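Local coordinates for protein phytoene synthase (Enterococcus hirae, PDB 5IYS) that probably joins two farnesyl diphosphates head to head into a C30 isoprenoid, as dehydrosqualene and squalene synthases do, with the help of magnesium ions, at residues M165-I170 / E221-E226; N169-V174 / S215-A220; T198-K203 / T207-L212. One frame throughout, in Å; residues are numbered along the deposited sequence.

Following the chain from the N terminus, helix 155-172 comes first and supplies one side of both contact 1 and contact 2, which share Asn169 and Ile170. After it the chain passes through short helices and a loop, and residues 198-203 fold onto the start of helix 207-227, closing the small loop of contact 3. That helix then runs back along helix 155-172, so residues 215-220 close contact 2 and residues 221-226 close contact 1. The three loops nest, contact 3 innermost and contact 1 outermost, with no crossing. Contacts 1 and 2 touch through Leu167, which packs on Ala220 and Leu216; contacts 2 and 3 meet where Val174 touches Leu200.

Contact 1: residues M165-I170 / E221-E226; sequences MQLTNI and ENLYEE. With MG (magnesium ion), chain D; FPS (S-[(2E,6E)-3,7,11-trimethyldodeca-2,6,10-trienyl] trihydrogen thiodiphosphate), chain H; FPS (S-[(2E,6E)-3,7,11-trimethyldodeca-2,6,10-trienyl] trihydrogen thiodiphosphate), chain G.
Tyr224 reaches across from helix 207-227 and gives its hydroxyl proton to Thr168, with OH to OG1 at 2.8 Å. OG1 lies at the edge of the tyrosine ring, near its plane, and is also hydrogen-bonded to the carbonyl of Ala164, one turn earlier. That double hold is possible because OG1 sits anti to its own carbonyl carbon (chi1 -57°), beside the backbone N. The phenol end also lies against Met165: Tyr224 OH is 3.5 Å from Met165 CA, and CG of Met165 stands 3.9 Å from Tyr224 CE1, oblique to the ring. This is the tight, fully buried half.

The other point of touch is slimmer, a single meeting of methyls in which Leu167 CD1 lies 3.8 Å from Leu223 CD1, the two side chains crossing at about a right angle. The helix axes here are nearly antiparallel (153°) and 9.9 Å apart, a gap that the long tyrosine spans. Beyond Leu223 the contact gives way to the solvent side, where Glu225 is exposed and Glu221, Asn222 and Glu226 are partly so.

Another side of helix 155-172 lines the farnesyl thiodiphosphate pocket, and Met165 belongs to both. It extends its sulfur along one prenyl chain, SD coming within 3.8 Å of C8 of FPS chain G. Asn169 OD1 binds magnesium at 2.1 Å, with FPS chain H O2A and three waters as further ligands, while its ND2 is hydrogen-bonded to Tyr249. The helix thus meets Tyr224 on one side and ligand and metal on another.

Helix 236-258 packs beside the tight half, Tyr249 touching Met165, Thr168 and Tyr224, and helix 125-143 covers Gln166 and Ile170 in this all-helical fold.

Contact 2: residues N169-V174 / S215-A220; sequences NILRDV and SLAKQA. With MG (magnesium ion), chain D; FPS (S-[(2E,6E)-3,7,11-trimethyldodeca-2,6,10-trienyl] trihydrogen thiodiphosphate), chain G; FPS (S-[(2E,6E)-3,7,11-trimethyldodeca-2,6,10-trienyl] trihydrogen thiodiphosphate), chain H.
The C-terminal end of helix 155-172 lines one side of the magnesium and thiodiphosphate site, and from that same end Leu171 turns toward helix 207-227 to pack on Leu216 and Ala217. Its two methyls divide the work: CD2 meets Leu216 CD2 at 3.8 Å, and CD1 rests 3.7 Å from the backbone N of Ala217. Ile170 CG2 adds a looser touch on Leu216. No hydrogen bond links the segments; the join is a buried apolar one.

On the ligand side, Arg172 grips Asp173 in a side-on salt bridge: NE meets OD1 at 2.9 Å from above the carboxylate plane, and NH2 takes the syn lone pair of OD2 at 3.0 Å. A bend at chi3 (71°) lets NH1 point onward to O2B of FPS chain G, 2.7 Å away and fairly straight at 159°. Asp173 holds the NE/NH2 edge, while the diphosphate meets the adjoining edge, where NH1 also bonds Gln252. Asp173 OD2 lies 3.7 Å from the magnesium and is not its ligand in this model, though Asp173 binds magnesium in a crystal structure of this protein.

Helix 236-258 flanks the join through Leu253 on Leu171 and Arg257 on Ala217, and helix 125-143 borders it through Leu128 on Ile170 and Arg125 on Leu216.

Contact 3: residues T198-K203 / T207-L212; sequences TMLKEK and TQLVAL
Met199 and Leu209 carry this contact, with smaller shares from Gln208 and Leu200. Leu209 sends its side chain from the first turn of helix 207-227 into the loop ahead of it. With CG anti to the backbone N (chi1 -178°), its methyls reach segment 198-203, CD2 lying 3.8 Å from the carbonyl O of Met199. Both methyls also meet Leu200 CD2, which is 4.0 Å from CD1 of Leu209 and 4.1 Å from its CD2. The two leucines cross at about a right angle, and CD2 is the branch of Leu200 that does the touching.

Met199 points its side chain at the helix and keeps it extended beyond CG. That brings the terminal CE to within 4.0 Å of Gln208 OE1, where the glutamine chain, bent at chi2 (75°), passes it obliquely. This is a van der Waals touch, and both residues remain partly exposed, so it forms the outer fringe. The leucine pair is the buried inner half.

Nothing across the pair is hydrogen-bonded. The segments are held by van der Waals contact and by the short connection between them, whose Gln206 is hydrogen-bonded through NE2 to Glu202 OE2. The fold here is the end of a 3-10 segment and a loop doubling back against the start of the long helix that follows, the side chain of Leu200 being about 13 Å from a magnesium ion.

Leu200 also packs on Val174 and Tyr178 of helix 174-179, Leu209 touches Leu263 in a loop, and helix 187-193 receives Leu212 one turn further along helix 207-227.

Contact 1: residues M165-I170 / E221-E226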
# COMPACT_ATOMS: atom_id res chain seq x y z
N MET A 165 -6.32 -0.76 2.22
CA MET A 165 -5.03 -1.01 2.87
C MET A 165 -4.48 0.22 3.60
O MET A 165 -3.89 0.11 4.69
CB MET A 165 -4.03 -1.52 1.82
CG MET A 165 -4.23 -2.99 1.48
SD MET A 165 -3.09 -3.48 0.14
CE MET A 165 -3.52 -5.21 0.04
N GLN A 166 -4.61 1.39 2.99
CA GLN A 166 -4.08 2.61 3.60
C GLN A 166 -4.89 2.89 4.88
O GLN A 166 -4.30 3.30 5.87
CB GLN A 166 -4.18 3.79 2.63
CG GLN A 166 -3.69 5.12 3.17
CD GLN A 166 -2.27 5.03 3.70
OE1 GLN A 166 -2.02 5.32 4.87
NE2 GLN A 166 -1.38 4.48 2.89
N LEU A 167 -6.21 2.74 4.84
CA LEU A 167 -7.04 2.89 6.05
C LEU A 167 -6.62 1.92 7.15
O LEU A 167 -6.62 2.25 8.33
CB LEU A 167 -8.52 2.62 5.72
CG LEU A 167 -9.26 3.71 4.96
CD1 LEU A 167 -10.73 3.36 4.81
CD2 LEU A 167 -9.08 5.06 5.66
N THR A 168 -6.34 0.68 6.76
CA THR A 168 -5.83 -0.32 7.71
C THR A 168 -4.50 0.14 8.32
O THR A 168 -4.30 0.06 9.54
CB THR A 168 -5.61 -1.66 6.97
OG1 THR A 168 -6.84 -2.09 6.37
CG2 THR A 168 -5.09 -2.74 7.93
N ASN A 169 -3.61 0.66 7.49
CA ASN A 169 -2.33 1.19 7.99
C ASN A 169 -2.51 2.32 9.01
O ASN A 169 -1.85 2.37 10.07
CB ASN A 169 -1.46 1.61 6.80
CG ASN A 169 -0.07 2.06 7.23
OD1 ASN A 169 0.08 3.16 7.74
ND2 ASN A 169 0.96 1.23 6.99
N ILE A 170 -3.48 3.19 8.71
CA ILE A 170 -3.83 4.31 9.57
C ILE A 170 -4.33 3.81 10.94
O ILE A 170 -3.89 4.27 12.01
CB ILE A 170 -4.91 5.18 8.87
CG1 ILE A 170 -4.28 6.06 7.78
CG2 ILE A 170 -5.60 6.08 9.87
CD1 ILE A 170 -5.29 6.73 6.81
N GLU A 221 -13.19 -2.42 5.69
CA GLU A 221 -13.66 -3.78 5.43
C GLU A 221 -14.62 -3.85 4.24
O GLU A 221 -14.53 -4.74 3.39
CB GLU A 221 -14.34 -4.36 6.69
CG GLU A 221 -13.34 -4.92 7.67
CD GLU A 221 -13.94 -5.21 9.04
OE1 GLU A 221 -15.06 -4.76 9.31
OE2 GLU A 221 -13.27 -5.91 9.83
N ASN A 222 -15.49 -2.85 4.15
CA ASN A 222 -16.34 -2.69 2.97
C ASN A 222 -15.55 -2.48 1.70
O ASN A 222 -15.87 -3.05 0.65
CB ASN A 222 -17.27 -1.48 3.16
CG ASN A 222 -18.38 -1.74 4.16
OD1 ASN A 222 -19.09 -0.82 4.56
ND2 ASN A 222 -18.55 -3.00 4.56
N LEU A 223 -14.50 -1.67 1.78
CA LEU A 223 -13.66 -1.46 0.61
C LEU A 223 -12.88 -2.69 0.16
O LEU A 223 -12.71 -2.89 -1.05
CB LEU A 223 -12.70 -0.29 0.81
CG LEU A 223 -13.37 1.07 1.02
CD1 LEU A 223 -12.31 2.02 1.61
CD2 LEU A 223 -13.85 1.59 -0.32
N TYR A 224 -12.35 -3.48 1.11
CA TYR A 224 -11.72 -4.74 0.79
C TYR A 224 -12.74 -5.56 -0.00
O TYR A 224 -12.45 -6.06 -1.10
CB TYR A 224 -11.27 -5.49 2.06
CG TYR A 224 -9.94 -5.02 2.64
CD1 TYR A 224 -8.73 -5.25 1.96
CD2 TYR A 224 -9.87 -4.51 3.92
CE1 TYR A 224 -7.50 -4.88 2.53
CE2 TYR A 224 -8.66 -4.10 4.47
CZ TYR A 224 -7.48 -4.30 3.78
OH TYR A 224 -6.28 -3.96 4.39
N GLU A 225 -13.89 -5.79 0.61
CA GLU A 225 -14.92 -6.61 -0.04
C GLU A 225 -15.33 -6.11 -1.42
O GLU A 225 -15.42 -6.90 -2.36
CB GLU A 225 -16.13 -6.81 0.87
CG GLU A 225 -15.94 -7.93 1.90
CD GLU A 225 -15.91 -9.33 1.27
OE1 GLU A 225 -16.62 -9.54 0.27
OE2 GLU A 225 -15.14 -10.20 1.75
N GLU A 226 -15.58 -4.81 -1.56
CA GLU A 226 -15.85 -4.22 -2.86
C GLU A 226 -14.74 -4.45 -3.88
O GLU A 226 -15.01 -4.76 -5.03
CB GLU A 226 -16.21 -2.74 -2.76
CG GLU A 226 -17.49 -2.43 -1.97
CD GLU A 226 -17.58 -0.97 -1.57
OE1 GLU A 226 -17.11 -0.13 -2.36
OE2 GLU A 226 -18.09 -0.67 -0.46
MG MG D . 1.06 4.98 8.29
C1 FPS H . 3.20 2.73 3.70
S1 FPS H . 1.99 3.67 4.58
C2 FPS H . 3.71 3.54 2.54
C3 FPS H . 3.01 3.84 1.43
C4 FPS H . 1.56 3.47 1.25
C5 FPS H . 3.71 4.62 0.35
C6 FPS H . 4.70 3.75 -0.43
C7 FPS H . 4.06 2.43 -0.82
C8 FPS H . 4.70 1.26 -0.63
C10 FPS H . 3.96 0.00 -1.00
C9 FPS H . 6.06 1.21 0.02
C11 FPS H . 4.22 -0.45 -2.42
C12 FPS H . 3.74 -1.90 -2.41
C13 FPS H . 3.74 -2.70 -3.49
C14 FPS H . 4.23 -2.27 -4.84
C15 FPS H . 3.22 -4.10 -3.33
PA FPS H . 3.19 4.53 5.99
O1A FPS H . 4.21 5.37 5.32
O2A FPS H . 2.27 5.45 6.94
O3A FPS H . 3.68 3.34 6.98
PB FPS H . 5.15 2.74 7.14
O1B FPS H . 5.55 3.07 8.55
O2B FPS H . 6.16 3.32 6.18
O3B FPS H . 5.03 1.25 6.90
C1 FPS G . 1.99 -0.78 3.13
S1 FPS G . 3.63 -0.76 2.52
C2 FPS G . 1.17 -0.59 1.87
C3 FPS G . 0.02 0.10 1.81
C4 FPS G . -0.57 0.73 3.04
C5 FPS G . -0.74 0.24 0.50
C6 FPS G . -0.09 -0.43 -0.70
C7 FPS G . -1.13 -0.54 -1.81
C8 FPS G . -1.18 -1.61 -2.63
C10 FPS G . -2.18 -1.55 -3.77
C9 FPS G . -0.26 -2.80 -2.51
C11 FPS G . -3.09 -2.78 -3.70
C12 FPS G . -3.98 -2.85 -4.93
C13 FPS G . -3.70 -3.56 -6.05
C14 FPS G . -4.68 -3.58 -7.19
C15 FPS G . -2.43 -4.36 -6.19
PA FPS G . 4.95 -1.63 3.85
O1A FPS G . 6.12 -2.18 3.16
O2A FPS G . 5.47 -0.33 4.66
O3A FPS G . 4.30 -2.59 4.94
PB FPS G . 3.77 -1.87 6.29
O1B FPS G . 4.81 -1.92 7.37
O2B FPS G . 2.48 -2.61 6.59
O3B FPS G . 3.43 -0.41 6.11
O HOH W 1 0.02 6.42 7.43
O HOH W 2 -0.24 5.14 9.53
O HOH W 3 1.91 3.76 9.05

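Contact 2: residues N169-V174 / S215-A220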
# COMPACT_ATOMS: atom_id res chain seq x y z
N ASN A 169 -3.61 0.66 7.49
CA ASN A 169 -2.33 1.19 7.99
C ASN A 169 -2.51 2.32 9.01
O ASN A 169 -1.85 2.37 10.07
CB ASN A 169 -1.46 1.61 6.80
CG ASN A 169 -0.07 2.06 7.23
OD1 ASN A 169 0.08 3.16 7.74
ND2 ASN A 169 0.96 1.23 6.99
N ILE A 170 -3.48 3.19 8.71
CA ILE A 170 -3.83 4.31 9.57
C ILE A 170 -4.33 3.81 10.94
O ILE A 170 -3.89 4.27 12.01
CB ILE A 170 -4.91 5.18 8.87
CG1 ILE A 170 -4.28 6.06 7.78
CG2 ILE A 170 -5.60 6.08 9.87
CD1 ILE A 170 -5.29 6.73 6.81
N LEU A 171 -5.22 2.83 10.89
CA LEU A 171 -5.89 2.29 12.08
C LEU A 171 -4.91 1.48 12.91
O LEU A 171 -5.02 1.39 14.14
CB LEU A 171 -7.07 1.41 11.64
CG LEU A 171 -8.28 2.22 11.16
CD1 LEU A 171 -9.24 1.32 10.42
CD2 LEU A 171 -9.02 2.90 12.36
N ARG A 172 -3.92 0.91 12.24
CA ARG A 172 -2.91 0.13 12.94
C ARG A 172 -1.98 1.05 13.74
O ARG A 172 -1.46 0.66 14.79
CB ARG A 172 -2.13 -0.72 11.93
CG ARG A 172 -1.06 -1.65 12.52
CD ARG A 172 -0.20 -2.22 11.38
NE ARG A 172 0.65 -1.16 10.84
CZ ARG A 172 1.45 -1.29 9.78
NH1 ARG A 172 1.40 -2.39 9.06
NH2 ARG A 172 2.28 -0.30 9.46
N ASP A 173 -1.76 2.27 13.27
CA ASP A 173 -0.60 3.04 13.71
C ASP A 173 -1.00 4.35 14.39
O ASP A 173 -0.20 5.29 14.47
CB ASP A 173 0.33 3.38 12.53
CG ASP A 173 1.01 2.16 11.91
OD1 ASP A 173 1.08 1.09 12.56
OD2 ASP A 173 1.50 2.29 10.76
N VAL A 174 -2.21 4.43 14.93
CA VAL A 174 -2.68 5.70 15.46
C VAL A 174 -1.70 6.31 16.47
O VAL A 174 -1.37 7.50 16.41
CB VAL A 174 -4.08 5.58 16.07
CG1 VAL A 174 -4.44 6.86 16.80
CG2 VAL A 174 -5.11 5.24 15.00
N SER A 215 -15.84 2.50 13.20
CA SER A 215 -16.49 3.11 12.06
C SER A 215 -15.57 3.06 10.84
O SER A 215 -16.03 2.84 9.71
CB SER A 215 -16.81 4.58 12.34
OG SER A 215 -17.60 5.10 11.29
N LEU A 216 -14.34 3.49 11.03
CA LEU A 216 -13.38 3.51 9.92
C LEU A 216 -13.00 2.09 9.50
O LEU A 216 -12.81 1.82 8.32
CB LEU A 216 -12.13 4.31 10.33
CG LEU A 216 -11.21 4.82 9.23
CD1 LEU A 216 -12.02 5.74 8.31
CD2 LEU A 216 -10.00 5.57 9.80
N ALA A 217 -12.93 1.16 10.45
CA ALA A 217 -12.61 -0.23 10.13
C ALA A 217 -13.69 -0.87 9.27
O ALA A 217 -13.41 -1.55 8.27
CB ALA A 217 -12.34 -1.05 11.39
N LYS A 218 -14.94 -0.56 9.60
CA LYS A 218 -16.06 -1.02 8.80
C LYS A 218 -15.94 -0.48 7.37
O LYS A 218 -16.10 -1.24 6.44
CB LYS A 218 -17.38 -0.58 9.43
CG LYS A 218 -18.61 -0.83 8.55
CD LYS A 218 -19.48 0.43 8.53
CE LYS A 218 -20.94 0.13 8.21
NZ LYS A 218 -21.32 0.59 6.84
N GLN A 219 -15.60 0.80 7.21
CA GLN A 219 -15.39 1.36 5.88
C GLN A 219 -14.27 0.63 5.14
O GLN A 219 -14.44 0.32 3.97
CB GLN A 219 -15.02 2.84 5.95
CG GLN A 219 -14.95 3.51 4.58
CD GLN A 219 -16.20 3.26 3.73
OE1 GLN A 219 -16.19 3.45 2.51
NE2 GLN A 219 -17.26 2.78 4.37
N ALA A 220 -13.10 0.50 5.77
CA ALA A 220 -12.03 -0.34 5.18
C ALA A 220 -12.49 -1.74 4.78
O ALA A 220 -12.16 -2.25 3.70
CB ALA A 220 -10.84 -0.41 6.14
MG MG D . 1.06 4.98 8.29
C1 FPS G . 1.99 -0.78 3.13
S1 FPS G . 3.63 -0.76 2.52
C2 FPS G . 1.17 -0.59 1.87
C3 FPS G . 0.02 0.10 1.81
C4 FPS G . -0.57 0.73 3.04
C5 FPS G . -0.74 0.24 0.50
C6 FPS G . -0.09 -0.43 -0.70
C7 FPS G . -1.13 -0.54 -1.81
C8 FPS G . -1.18 -1.61 -2.63
C10 FPS G . -2.18 -1.55 -3.77
C9 FPS G . -0.26 -2.80 -2.51
C11 FPS G . -3.09 -2.78 -3.70
C12 FPS G . -3.98 -2.85 -4.93
C13 FPS G . -3.70 -3.56 -6.05
C14 FPS G . -4.68 -3.58 -7.19
C15 FPS G . -2.43 -4.36 -6.19
PA FPS G . 4.95 -1.63 3.85
O1A FPS G . 6.12 -2.18 3.16
O2A FPS G . 5.47 -0.33 4.66
O3A FPS G . 4.30 -2.59 4.94
PB FPS G . 3.77 -1.87 6.29
O1B FPS G . 4.81 -1.92 7.37
O2B FPS G . 2.48 -2.61 6.59
O3B FPS G . 3.43 -0.41 6.11
C1 FPS H . 3.20 2.73 3.70
S1 FPS H . 1.99 3.67 4.58
C2 FPS H . 3.71 3.54 2.54
C3 FPS H . 3.01 3.84 1.43
C4 FPS H . 1.56 3.47 1.25
C5 FPS H . 3.71 4.62 0.35
C6 FPS H . 4.70 3.75 -0.43
C7 FPS H . 4.06 2.43 -0.82
C8 FPS H . 4.70 1.26 -0.63
C10 FPS H . 3.96 0.00 -1.00
C9 FPS H . 6.06 1.21 0.02
C11 FPS H . 4.22 -0.45 -2.42
C12 FPS H . 3.74 -1.90 -2.41
C13 FPS H . 3.74 -2.70 -3.49
C14 FPS H . 4.23 -2.27 -4.84
C15 FPS H . 3.22 -4.10 -3.33
PA FPS H . 3.19 4.53 5.99
O1A FPS H . 4.21 5.37 5.32
O2A FPS H . 2.27 5.45 6.94
O3A FPS H . 3.68 3.34 6.98
PB FPS H . 5.15 2.74 7.14
O1B FPS H . 5.55 3.07 8.55
O2B FPS H . 6.16 3.32 6.18
O3B FPS H . 5.03 1.25 6.90
O HOH W 2 -0.24 5.14 9.53
O HOH W 1 0.02 6.42 7.43
O HOH W 3 1.91 3.76 9.05

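Contact 3: residues T198-K203 / T207-L212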
# COMPACT_ATOMS: atom_id res chain seq x y z
N THR A 198 -6.23 14.02 22.92
CA THR A 198 -5.53 13.50 24.09
C THR A 198 -5.69 11.98 24.21
O THR A 198 -4.80 11.28 24.70
CB THR A 198 -6.04 14.21 25.35
OG1 THR A 198 -4.94 14.37 26.26
CG2 THR A 198 -7.16 13.42 26.02
N MET A 199 -6.80 11.47 23.71
CA MET A 199 -7.05 10.04 23.76
C MET A 199 -6.07 9.26 22.88
O MET A 199 -6.01 8.03 22.94
CB MET A 199 -8.48 9.75 23.30
CG MET A 199 -9.55 10.56 24.01
SD MET A 199 -11.21 10.00 23.55
CE MET A 199 -12.18 11.05 24.66
N LEU A 200 -5.35 9.98 22.02
CA LEU A 200 -4.54 9.35 20.97
C LEU A 200 -3.18 8.93 21.52
O LEU A 200 -2.43 8.24 20.83
CB LEU A 200 -4.33 10.29 19.78
CG LEU A 200 -5.55 10.79 19.02
CD1 LEU A 200 -5.11 11.51 17.73
CD2 LEU A 200 -6.52 9.64 18.72
N LYS A 201 -2.88 9.31 22.75
CA LYS A 201 -1.58 8.97 23.33
C LYS A 201 -1.65 7.87 24.39
O LYS A 201 -0.63 7.47 24.94
CB LYS A 201 -0.87 10.21 23.90
CG LYS A 201 -1.68 11.00 24.92
CD LYS A 201 -0.92 12.25 25.39
CE LYS A 201 -1.04 13.39 24.38
NZ LYS A 201 0.13 14.32 24.43
N GLU A 202 -2.85 7.34 24.60
CA GLU A 202 -3.07 6.28 25.58
C GLU A 202 -2.73 4.89 25.04
O GLU A 202 -2.65 4.69 23.82
CB GLU A 202 -4.50 6.35 26.12
CG GLU A 202 -4.63 7.31 27.29
CD GLU A 202 -5.94 8.07 27.30
OE1 GLU A 202 -5.92 9.30 27.57
OE2 GLU A 202 -6.99 7.44 27.05
N LYS A 203 -2.54 3.92 25.94
CA LYS A 203 -2.20 2.55 25.55
C LYS A 203 -3.36 1.79 24.91
O LYS A 203 -3.17 1.06 23.92
CB LYS A 203 -1.63 1.77 26.73
CG LYS A 203 -0.30 2.33 27.22
CD LYS A 203 0.73 1.23 27.47
CE LYS A 203 0.90 0.30 26.25
NZ LYS A 203 1.48 0.95 25.02
N THR A 207 -13.63 4.54 24.98
CA THR A 207 -14.88 4.08 24.38
C THR A 207 -15.19 4.87 23.12
O THR A 207 -15.56 4.28 22.11
CB THR A 207 -16.06 4.16 25.38
OG1 THR A 207 -15.84 3.18 26.40
CG2 THR A 207 -17.41 3.89 24.69
N GLN A 208 -15.04 6.19 23.20
CA GLN A 208 -15.30 7.05 22.06
C GLN A 208 -14.38 6.72 20.89
O GLN A 208 -14.82 6.72 19.74
CB GLN A 208 -15.15 8.53 22.42
CG GLN A 208 -16.20 9.07 23.40
CD GLN A 208 -15.95 8.62 24.82
OE1 GLN A 208 -14.85 8.17 25.17
NE2 GLN A 208 -16.99 8.70 25.65
N LEU A 209 -13.09 6.51 21.17
CA LEU A 209 -12.12 6.20 20.11
C LEU A 209 -12.33 4.80 19.52
O LEU A 209 -12.06 4.56 18.32
CB LEU A 209 -10.68 6.42 20.58
CG LEU A 209 -9.52 6.18 19.60
CD1 LEU A 209 -9.57 7.13 18.38
CD2 LEU A 209 -8.20 6.33 20.34
N VAL A 210 -12.87 3.89 20.31
CA VAL A 210 -13.21 2.57 19.78
C VAL A 210 -14.34 2.69 18.76
O VAL A 210 -14.27 2.12 17.67
CB VAL A 210 -13.54 1.55 20.88
CG1 VAL A 210 -14.02 0.23 20.26
CG2 VAL A 210 -12.29 1.28 21.74
N ALA A 211 -15.33 3.52 19.07
CA ALA A 211 -16.43 3.80 18.16
C ALA A 211 -15.91 4.29 16.82
O ALA A 211 -16.33 3.80 15.77
CB ALA A 211 -17.36 4.83 18.78
N LEU A 212 -15.05 5.31 16.86
CA LEU A 212 -14.48 5.91 15.67
C LEU A 212 -13.63 4.89 14.89
O LEU A 212 -13.86 4.70 13.70
CB LEU A 212 -13.61 7.11 16.05
CG LEU A 212 -13.02 7.98 14.93
CD1 LEU A 212 -12.46 9.30 15.50
CD2 LEU A 212 -11.95 7.23 14.14